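Local structure of putative retaining b-glycosidase (Saccharophagus degradans, 5A95) at residues Glu125-Ala130 with Gln176-Val181; Gly229-Tyr234 with Pro257-Pro262; Glu204-Asn209 with Ala242-Glu247. The protein probably hydrolyses mixed-linkage beta-glucans, acting as a retaining glycoside hydrolase of family 5, subfamily 26. The protein carries 1 engineered substitution. All blocks are in the same frame, centred on the assembly; numbering follows the deposited sequence. Where two conformers were deposited one is given.

The three contacts illustrate how packing chemistry follows place in one (beta/alpha)8 barrel. Contact 1 is wholly buried: helix 116-133 lies on the loop that enters strand 181-185, side chains meet only through methyl groups, and no hydrogen bond crosses. Contacts 2 and 3 are partly buried, and a lysine spans the gap in both, ending on an asparagine in contact 2 and on a glutamate in contact 3. They also share an element, since 229-234 and 242-247 both lie in the connection between strands 224-227 and 250-252. Contacts 1 and 2 lie on opposite sides of the chain's centre. Contacts 2 and 3 alternate along the sequence and touch, F230 CE1 resting 3.7 Å from W205 CD1.

Contact 1 (Glu125-Ala130 with Gln176-Val181). Unlike the reference sequence in segment 176-181: Q176 (reference Lys). With MG (magnesium ion), chain G.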
loop_
_atom_site.group_PDB
_atom_site.type_symbol
_atom_site.label_atom_id
_atom_site.label_comp_id
_atom_site.label_asym_id
_atom_site.label_seq_id
_atom_site.Cartn_x
_atom_site.Cartn_y
_atom_site.Cartn_z
ATOM N N GLU A 125 -20.021 -12.659 19.715
ATOM C CA GLU A 125 -20.944 -13.778 19.935
ATOM C C GLU A 125 -20.169 -15.042 20.275
ATOM O O GLU A 125 -20.497 -15.748 21.225
ATOM C CB GLU A 125 -21.839 -14.015 18.718
ATOM C CG GLU A 125 -22.786 -12.863 18.430
ATOM C CD GLU A 125 -23.383 -12.858 17.029
ATOM O OE1 GLU A 125 -22.841 -13.482 16.089
ATOM O OE2 GLU A 125 -24.422 -12.185 16.850
ATOM N N ALA A 126 -19.131 -15.317 19.476
ATOM C CA ALA A 126 -18.284 -16.473 19.746
ATOM C C ALA A 126 -17.612 -16.421 21.113
ATOM O O ALA A 126 -17.473 -17.449 21.774
ATOM C CB ALA A 126 -17.231 -16.611 18.654
ATOM N N VAL A 127 -17.151 -15.239 21.512
ATOM C CA VAL A 127 -16.531 -15.064 22.816
ATOM C C VAL A 127 -17.534 -15.449 23.902
ATOM O O VAL A 127 -17.216 -16.190 24.828
ATOM C CB VAL A 127 -16.001 -13.618 23.022
ATOM C CG1 VAL A 127 -15.544 -13.398 24.449
ATOM C CG2 VAL A 127 -14.847 -13.343 22.062
ATOM N N ARG A 128 -18.760 -14.935 23.803
ATOM C CA ARG A 128 -19.764 -15.236 24.801
ATOM C C ARG A 128 -20.095 -16.729 24.825
ATOM O O ARG A 128 -20.188 -17.341 25.889
ATOM C CB ARG A 128 -21.025 -14.422 24.543
ATOM C CG ARG A 128 -20.852 -12.955 24.890
ATOM C CD ARG A 128 -22.190 -12.223 24.906
ATOM N NE ARG A 128 -22.681 -12.042 23.539
ATOM C CZ ARG A 128 -22.344 -11.029 22.736
ATOM N NH1 ARG A 128 -21.542 -10.063 23.166
ATOM N NH2 ARG A 128 -22.831 -10.967 21.499
ATOM N N TRP A 129 -20.266 -17.303 23.645
ATOM C CA TRP A 129 -20.582 -18.731 23.552
ATOM C C TRP A 129 -19.470 -19.581 24.154
ATOM O O TRP A 129 -19.720 -20.502 24.939
ATOM C CB TRP A 129 -20.800 -19.146 22.103
ATOM C CG TRP A 129 -21.924 -18.487 21.404
ATOM C CD1 TRP A 129 -23.028 -17.898 21.956
ATOM C CD2 TRP A 129 -22.073 -18.368 19.987
ATOM N NE1 TRP A 129 -23.821 -17.393 20.972
ATOM C CE2 TRP A 129 -23.270 -17.675 19.750
ATOM C CE3 TRP A 129 -21.306 -18.777 18.899
ATOM C CZ2 TRP A 129 -23.710 -17.382 18.469
ATOM C CZ3 TRP A 129 -21.736 -18.483 17.626
ATOM C CH2 TRP A 129 -22.921 -17.783 17.421
ATOM N N ALA A 130 -18.236 -19.304 23.733
ATOM C CA ALA A 130 -17.104 -20.072 24.210
ATOM C C ALA A 130 -16.958 -19.912 25.730
ATOM O O ALA A 130 -16.729 -20.889 26.442
ATOM C CB ALA A 130 -15.830 -19.623 23.485
ATOM N N GLN A 176 -9.034 -6.862 24.979
ATOM C CA GLN A 176 -8.092 -6.695 26.070
ATOM C C GLN A 176 -8.662 -7.345 27.340
ATOM O O GLN A 176 -9.834 -7.157 27.656
ATOM C CB GLN A 176 -7.818 -5.218 26.327
ATOM C CG GLN A 176 -6.691 -5.004 27.305
ATOM C CD GLN A 176 -6.388 -3.544 27.592
ATOM O OE1 GLN A 176 -6.898 -2.641 26.939
ATOM N NE2 GLN A 176 -5.515 -3.323 28.546
ATOM N N ASN A 177 -7.828 -8.118 28.022
ATOM C CA ASN A 177 -8.208 -8.687 29.335
ATOM C C ASN A 177 -9.386 -9.686 29.225
ATOM O O ASN A 177 -10.186 -9.799 30.142
ATOM C CB ASN A 177 -8.532 -7.533 30.317
ATOM C CG ASN A 177 -8.698 -7.983 31.771
ATOM O OD1 ASN A 177 -8.000 -8.864 32.240
ATOM N ND2 ASN A 177 -9.642 -7.359 32.478
ATOM N N VAL A 178 -9.477 -10.408 28.114
ATOM C CA VAL A 178 -10.503 -11.431 27.879
ATOM C C VAL A 178 -9.815 -12.810 27.851
ATOM O O VAL A 178 -9.113 -13.153 26.886
ATOM C CB VAL A 178 -11.293 -11.198 26.584
ATOM C CG1 VAL A 178 -12.276 -12.317 26.303
ATOM C CG2 VAL A 178 -12.045 -9.868 26.618
ATOM N N PRO A 179 -9.992 -13.614 28.907
ATOM C CA PRO A 179 -9.283 -14.903 28.943
ATOM C C PRO A 179 -9.710 -15.871 27.839
ATOM O O PRO A 179 -8.919 -16.683 27.385
ATOM C CB PRO A 179 -9.661 -15.473 30.321
ATOM C CG PRO A 179 -10.895 -14.744 30.699
ATOM C CD PRO A 179 -10.746 -13.372 30.152
ATOM N N THR A 180 -10.963 -15.786 27.432
ATOM C CA THR A 180 -11.536 -16.704 26.449
ATOM C C THR A 180 -10.754 -16.675 25.137
ATOM O O THR A 180 -10.644 -17.679 24.487
ATOM C CB THR A 180 -12.988 -16.304 26.179
ATOM O OG1 THR A 180 -13.668 -16.188 27.433
ATOM C CG2 THR A 180 -13.695 -17.270 25.301
ATOM N N VAL A 181 -10.277 -15.487 24.772
ATOM C CA VAL A 181 -9.548 -15.289 23.530
ATOM C C VAL A 181 -8.068 -15.489 23.869
ATOM O O VAL A 181 -7.456 -14.641 24.484
ATOM C CB VAL A 181 -9.830 -13.911 22.930
ATOM C CG1 VAL A 181 -9.067 -13.749 21.643
ATOM C CG2 VAL A 181 -11.326 -13.714 22.659
HETATM MG MG MG G . -7.135 -12.821 25.804
HETATM O O HOH W 1 -6.488 -10.831 27.110
HETATM O O HOH W 2 -5.084 -13.513 26.749
HETATM O O HOH W 3 -7.761 -11.347 24.169
#
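A chi1 of 172° turns the fork of V127 so that CG1 stands opposite its own backbone N while CG2 stands opposite its carbonyl carbon, and each branch then finds a different valine of the loop. CG1 meets V178 tip to tip, CG1 of one lying 3.9 Å from CG1 of the other. CG2 lies 3.6 Å from CG2 of V181, here with the two side chains crossing at about a right angle. T180 shows the same economy: at chi1 -52° its methyl is turned to the helix, and its hydroxyl is used in a hydrogen bond to the side chain of Q48. That methyl, CG2, sits 3.7 Å from CB of A130 and equally 3.7 Å from O of V127, bridging one turn of the helix. No hydrogen bond joins the two segments; the side chains meet through methyl groups, and L137, on the strand that follows the helix, touches both V127 and A130 as well.

Two carbonyls of the loop, those of V178 and V181, turn to the side away from the helix. There a magnesium ion is held by O of V178 at 2.3 Å and by O of V181, also at 2.3 Å, with three waters completing the five ligands found. The V178 carbonyl has a second, weak partner in N of V181, 3.4 Å away. Thus the loop binds a metal on one side and packs on the other, the two valines contributing a carbonyl to the first and a side chain to the second. This is the buried interface between the helix layer and the N-terminal ends of the strands of a (beta/alpha)8 barrel, with a magnesium ion bound by carbonyls three residues apart.

Contact 2 (Gly229-Tyr234 with Pro257-Pro262)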
loop_
_atom_site.group_PDB
_atom_site.type_symbol
_atom_site.label_atom_id
_atom_site.label_comp_id
_atom_site.label_asym_id
_atom_site.label_seq_id
_atom_site.Cartn_x
_atom_site.Cartn_y
_atom_site.Cartn_z
ATOM N N GLY A 229 6.086 -20.709 10.100
ATOM C CA GLY A 229 7.121 -20.740 9.094
ATOM C C GLY A 229 6.590 -20.981 7.685
ATOM O O GLY A 229 5.387 -20.975 7.415
ATOM N N PHE A 230 7.536 -21.167 6.779
ATOM C CA PHE A 230 7.263 -21.332 5.349
ATOM C C PHE A 230 6.756 -22.727 5.012
ATOM O O PHE A 230 6.499 -23.575 5.882
ATOM C CB PHE A 230 8.517 -20.967 4.526
ATOM C CG PHE A 230 9.051 -19.567 4.776
ATOM C CD1 PHE A 230 8.208 -18.499 4.978
ATOM C CD2 PHE A 230 10.412 -19.330 4.752
ATOM C CE1 PHE A 230 8.698 -17.212 5.167
ATOM C CE2 PHE A 230 10.901 -18.058 4.938
ATOM C CZ PHE A 230 10.054 -17.021 5.149
ATOM N N ASN A 231 6.532 -22.942 3.707
ATOM C CA ASN A 231 5.938 -24.172 3.203
ATOM C C ASN A 231 4.569 -24.415 3.828
ATOM O O ASN A 231 4.242 -25.522 4.237
ATOM C CB ASN A 231 6.876 -25.378 3.428
ATOM C CG ASN A 231 6.443 -26.618 2.661
ATOM O OD1 ASN A 231 5.615 -26.556 1.753
ATOM N ND2 ASN A 231 6.932 -27.771 3.092
ATOM N N TRP A 232 3.748 -23.374 3.821
ATOM C CA TRP A 232 2.398 -23.416 4.365
ATOM C C TRP A 232 2.400 -23.787 5.857
ATOM O O TRP A 232 1.732 -24.737 6.294
ATOM C CB TRP A 232 1.484 -24.354 3.578
ATOM C CG TRP A 232 1.138 -23.931 2.170
ATOM C CD1 TRP A 232 -0.037 -23.346 1.794
ATOM C CD2 TRP A 232 1.902 -24.107 0.983
ATOM N NE1 TRP A 232 -0.056 -23.145 0.431
ATOM C CE2 TRP A 232 1.112 -23.614 -0.098
ATOM C CE3 TRP A 232 3.141 -24.671 0.705
ATOM C CZ2 TRP A 232 1.561 -23.609 -1.415
ATOM C CZ3 TRP A 232 3.583 -24.658 -0.611
ATOM C CH2 TRP A 232 2.798 -24.139 -1.653
ATOM N N ALA A 233 3.160 -23.022 6.642
ATOM C CA ALA A 233 3.238 -23.212 8.087
ATOM C C ALA A 233 3.703 -24.615 8.426
ATOM O O ALA A 233 3.209 -25.234 9.343
ATOM C CB ALA A 233 1.889 -22.903 8.769
ATOM N N TYR A 234 4.725 -25.085 7.745
ATOM C CA TYR A 234 5.270 -26.403 7.991
ATOM C C TYR A 234 6.699 -26.402 8.516
ATOM O O TYR A 234 7.047 -27.233 9.351
ATOM C CB TYR A 234 5.111 -27.309 6.751
ATOM C CG TYR A 234 5.453 -28.727 7.064
ATOM C CD1 TYR A 234 4.608 -29.520 7.840
ATOM C CD2 TYR A 234 6.633 -29.283 6.611
ATOM C CE1 TYR A 234 4.964 -30.799 8.179
ATOM C CE2 TYR A 234 6.978 -30.598 6.929
ATOM C CZ TYR A 234 6.125 -31.345 7.738
ATOM O OH TYR A 234 6.454 -32.640 8.119
ATOM N N PRO A 257 -0.944 -34.982 6.129
ATOM C CA PRO A 257 -0.281 -36.268 5.962
ATOM C C PRO A 257 0.792 -36.374 4.894
ATOM O O PRO A 257 1.749 -37.137 5.050
ATOM C CB PRO A 257 -1.440 -37.250 5.633
ATOM C CG PRO A 257 -2.604 -36.392 5.256
ATOM C CD PRO A 257 -2.413 -35.131 6.081
ATOM N N GLN A 258 0.643 -35.599 3.810
ATOM C CA GLN A 258 1.567 -35.690 2.674
ATOM C C GLN A 258 2.636 -34.599 2.697
ATOM O O GLN A 258 3.436 -34.526 1.781
ATOM C CB GLN A 258 0.823 -35.696 1.345
ATOM C CG GLN A 258 -0.157 -36.856 1.231
ATOM C CD GLN A 258 -1.023 -36.742 0.014
ATOM O OE1 GLN A 258 -1.897 -35.872 -0.066
ATOM N NE2 GLN A 258 -0.801 -37.622 -0.945
ATOM N N LYS A 259 2.712 -33.805 3.772
ATOM C CA LYS A 259 3.813 -32.860 3.889
ATOM C C LYS A 259 5.167 -33.565 4.013
ATOM O O LYS A 259 6.119 -33.223 3.322
ATOM C CB LYS A 259 3.616 -31.903 5.058
ATOM C CG LYS A 259 2.401 -30.991 4.923
ATOM C CD LYS A 259 2.371 -30.112 3.661
ATOM C CE LYS A 259 3.432 -29.044 3.634
ATOM N NZ LYS A 259 3.246 -28.103 2.494
ATOM N N ALA A 260 5.240 -34.532 4.914
ATOM C CA ALA A 260 6.418 -35.399 4.998
ATOM C C ALA A 260 6.259 -36.523 3.989
ATOM O O ALA A 260 5.189 -37.107 3.889
ATOM C CB ALA A 260 6.561 -35.962 6.398
ATOM N N LYS A 261 7.345 -36.871 3.306
ATOM C CA LYS A 261 7.314 -37.834 2.220
ATOM C C LYS A 261 8.407 -38.890 2.416
ATOM O O LYS A 261 9.347 -38.991 1.624
ATOM C CB LYS A 261 7.443 -37.133 0.855
ATOM C CG LYS A 261 6.325 -36.140 0.610
ATOM C CD LYS A 261 6.444 -35.395 -0.707
ATOM C CE LYS A 261 5.309 -34.400 -0.898
ATOM N NZ LYS A 261 5.339 -33.318 0.122
ATOM N N PRO A 262 8.261 -39.715 3.467
ATOM C CA PRO A 262 9.234 -40.810 3.610
ATOM C C PRO A 262 9.100 -41.818 2.485
ATOM O O PRO A 262 8.001 -42.086 2.013
ATOM C CB PRO A 262 8.835 -41.468 4.922
ATOM C CG PRO A 262 7.367 -41.156 5.060
ATOM C CD PRO A 262 7.182 -39.797 4.466
HETATM O O HOH W 4 6.760 -30.668 2.436
#
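K259 reaches N231 and grips it twice: NZ donates to OD1 of N231 at 2.9 Å, and more weakly to the backbone O of N231 at 3.3 Å. The first bond arrives from above the carbonyl plane, 57° out of it, not along a lone pair. The amide's other half is satisfied too: ND2 of N231 donates a hydrogen bond to a water 3.0 Å away, which donates to O of K259. CB of K259 lies over one face of the Y234 ring, 3.7 Å from its centroid, in a CH-pi contact, and bends at chi2 and chi3 (-57° and -68°) bring NZ to N231. N231, W232 and A233 form a left-handed helical turn in the loop after barrel strand 224-227, facing the loop after strand 250-252; such loops, at the C-terminal ends of the strands, line the substrate cleft of a (beta/alpha)8 glycosidase, and W232 and a bound glucose unit have their nearest atoms about 4 Å apart. NE1 of W232 is held by Q153, while OD1 of N231 lies in plane at the indole edge. On the facing loop NZ of K261 bonds O of Q258 at 2.8 Å, in the carbonyl plane, and weakly O of K259.

Contact 3 (Glu204-Asn209 with Ala242-Glu247); sequences EWKTLN and APIERE
K206 crosses from helix 202-219 to the loop 242-247 as an almost straight rod, and each carbon beyond CB has its own neighbour. A chi1 of 169° sends the chain outward from CB, and CG passes CD1 of I244 at 4.1 Å, the two side chains sliding past each other in opposite directions. CD comes 3.7 Å from O of A242, a carbonyl hydrogen-bonded by the indole NE1 of W202. CE then approaches O of P243 at 3.3 Å. A single bend at chi4 (-61°) turns NZ onto E245, where it forms a salt bridge of 2.8 Å to OE2, which offers its anti lone pair, the one facing away from the other carboxylate oxygen. The ammonium has a second carboxylate partner in E210, one turn along the same helix, which also accepts from the backbone N of E245. Substituting a methionine for K206 would probably leave the carboxylates of E245 and E210 close together without the positive charge they share.

Beneath this charged top I244 supplies the apolar contact, its CD1 lying 3.9 Å from CB of N209. The amide of N209 is fixed inside the helix: ND2 bonds O of W205 almost straight, at 175°, while lying over the centre of that tryptophan's ring. E245 itself sits at the centre of an inverse gamma turn. The whole belongs to the outer layer of the (beta/alpha)8 barrel, where the helix between strands 181-185 and 224-227 packs against the next crossover, a connection mostly of loop that returns to strand 250-252.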
loop_
_atom_site.group_PDB
_atom_site.type_symbol
_atom_site.label_atom_id
_atom_site.label_comp_id
_atom_site.label_asym_id
_atom_site.label_seq_id
_atom_site.Cartn_x
_atom_site.Cartn_y
_atom_site.Cartn_z
ATOM N N GLU A 204 13.293 -11.401 6.777
ATOM C CA GLU A 204 12.198 -10.499 6.456
ATOM C C GLU A 204 10.904 -10.889 7.184
ATOM O O GLU A 204 10.214 -10.062 7.768
ATOM C CB GLU A 204 12.004 -10.514 4.946
ATOM C CG GLU A 204 10.858 -9.690 4.402
ATOM C CD GLU A 204 10.830 -9.717 2.895
ATOM O OE1 GLU A 204 10.779 -10.825 2.329
ATOM O OE2 GLU A 204 10.775 -8.621 2.282
ATOM N N TRP A 205 10.621 -12.172 7.175
ATOM C CA TRP A 205 9.393 -12.672 7.785
ATOM C C TRP A 205 9.430 -12.562 9.304
ATOM O O TRP A 205 8.462 -12.126 9.928
ATOM C CB TRP A 205 9.096 -14.094 7.296
ATOM C CG TRP A 205 7.834 -14.681 7.802
ATOM C CD1 TRP A 205 7.693 -15.882 8.432
ATOM C CD2 TRP A 205 6.511 -14.152 7.678
ATOM N NE1 TRP A 205 6.386 -16.114 8.752
ATOM C CE2 TRP A 205 5.633 -15.068 8.295
ATOM C CE3 TRP A 205 5.980 -12.972 7.167
ATOM C CZ2 TRP A 205 4.281 -14.821 8.413
ATOM C CZ3 TRP A 205 4.644 -12.726 7.305
ATOM C CH2 TRP A 205 3.803 -13.647 7.929
ATOM N N LYS A 206 10.557 -12.943 9.892
ATOM C CA LYS A 206 10.796 -12.785 11.325
ATOM C C LYS A 206 10.573 -11.334 11.771
ATOM O O LYS A 206 9.862 -11.068 12.730
ATOM C CB LYS A 206 12.223 -13.246 11.632
ATOM C CG LYS A 206 12.756 -12.916 13.030
ATOM C CD LYS A 206 14.238 -13.287 13.112
ATOM C CE LYS A 206 14.866 -13.031 14.467
ATOM N NZ LYS A 206 14.817 -11.615 14.851
ATOM N N THR A 207 11.178 -10.394 11.046
ATOM C CA THR A 207 11.051 -8.985 11.373
ATOM C C THR A 207 9.603 -8.518 11.345
ATOM O O THR A 207 9.151 -7.759 12.202
ATOM C CB THR A 207 11.971 -8.143 10.458
ATOM O OG1 THR A 207 13.323 -8.558 10.694
ATOM C CG2 THR A 207 11.866 -6.637 10.733
ATOM N N LEU A 208 8.863 -8.944 10.321
ATOM C CA LEU A 208 7.482 -8.545 10.184
ATOM C C LEU A 208 6.617 -9.127 11.320
ATOM O O LEU A 208 5.745 -8.437 11.865
ATOM C CB LEU A 208 6.962 -8.868 8.788
ATOM C CG LEU A 208 5.554 -8.424 8.477
ATOM C CD1 LEU A 208 5.291 -6.946 8.760
ATOM C CD2 LEU A 208 5.250 -8.723 7.024
ATOM N N ASN A 209 6.859 -10.389 11.666
ATOM C CA ASN A 209 6.149 -10.944 12.803
ATOM C C ASN A 209 6.465 -10.192 14.101
ATOM O O ASN A 209 5.542 -9.943 14.896
ATOM C CB ASN A 209 6.420 -12.440 12.994
ATOM C CG ASN A 209 5.595 -13.293 12.076
ATOM O OD1 ASN A 209 4.546 -13.786 12.446
ATOM N ND2 ASN A 209 6.030 -13.417 10.839
ATOM N N ALA A 242 17.488 -18.414 14.605
ATOM C CA ALA A 242 16.847 -17.105 14.427
ATOM C C ALA A 242 15.409 -17.110 14.908
ATOM O O ALA A 242 14.470 -16.793 14.168
ATOM C CB ALA A 242 16.947 -16.646 12.987
ATOM N N PRO A 243 15.203 -17.443 16.193
ATOM C CA PRO A 243 13.848 -17.432 16.718
ATOM C C PRO A 243 13.299 -16.004 16.809
ATOM O O PRO A 243 14.056 -15.036 16.908
ATOM C CB PRO A 243 14.031 -18.003 18.125
ATOM C CG PRO A 243 15.416 -17.617 18.513
ATOM C CD PRO A 243 16.203 -17.741 17.240
ATOM N N ILE A 244 11.982 -15.877 16.881
ATOM C CA ILE A 244 11.379 -14.590 17.195
ATOM C C ILE A 244 11.911 -14.111 18.540
ATOM O O ILE A 244 11.898 -14.864 19.532
ATOM C CB ILE A 244 9.854 -14.753 17.306
ATOM C CG1 ILE A 244 9.240 -15.216 16.002
ATOM C CG2 ILE A 244 9.188 -13.495 17.850
ATOM C CD1 ILE A 244 9.288 -14.212 14.901
ATOM N N GLU A 245 12.380 -12.867 18.587
ATOM C CA GLU A 245 13.060 -12.352 19.777
ATOM C C GLU A 245 12.084 -11.671 20.734
ATOM O O GLU A 245 12.283 -10.506 21.088
ATOM C CB GLU A 245 14.204 -11.420 19.350
ATOM C CG GLU A 245 15.319 -12.174 18.631
ATOM C CD GLU A 245 16.416 -11.249 18.189
ATOM O OE1 GLU A 245 17.203 -10.881 19.057
ATOM O OE2 GLU A 245 16.504 -10.902 17.004
ATOM N N ARG A 246 11.042 -12.397 21.132
ATOM C CA ARG A 246 10.055 -11.903 22.059
ATOM C C ARG A 246 9.672 -13.077 22.961
ATOM O O ARG A 246 9.764 -14.228 22.554
ATOM C CB ARG A 246 8.803 -11.387 21.305
ATOM C CG ARG A 246 9.085 -10.333 20.230
ATOM C CD ARG A 246 9.444 -8.994 20.821
ATOM N NE ARG A 246 9.585 -7.917 19.836
ATOM C CZ ARG A 246 10.700 -7.648 19.144
ATOM N NH1 ARG A 246 11.771 -8.405 19.251
ATOM N NH2 ARG A 246 10.743 -6.607 18.348
ATOM N N GLU A 247 9.267 -12.779 24.183
ATOM C CA GLU A 247 8.749 -13.765 25.110
ATOM C C GLU A 247 7.283 -14.059 24.815
ATOM O O GLU A 247 6.568 -13.244 24.228
ATOM C CB GLU A 247 8.846 -13.251 26.555
ATOM C CG GLU A 247 10.251 -13.013 27.078
ATOM C CD GLU A 247 10.958 -14.287 27.480
ATOM O OE1 GLU A 247 10.279 -15.225 27.986
ATOM O OE2 GLU A 247 12.192 -14.348 27.280
#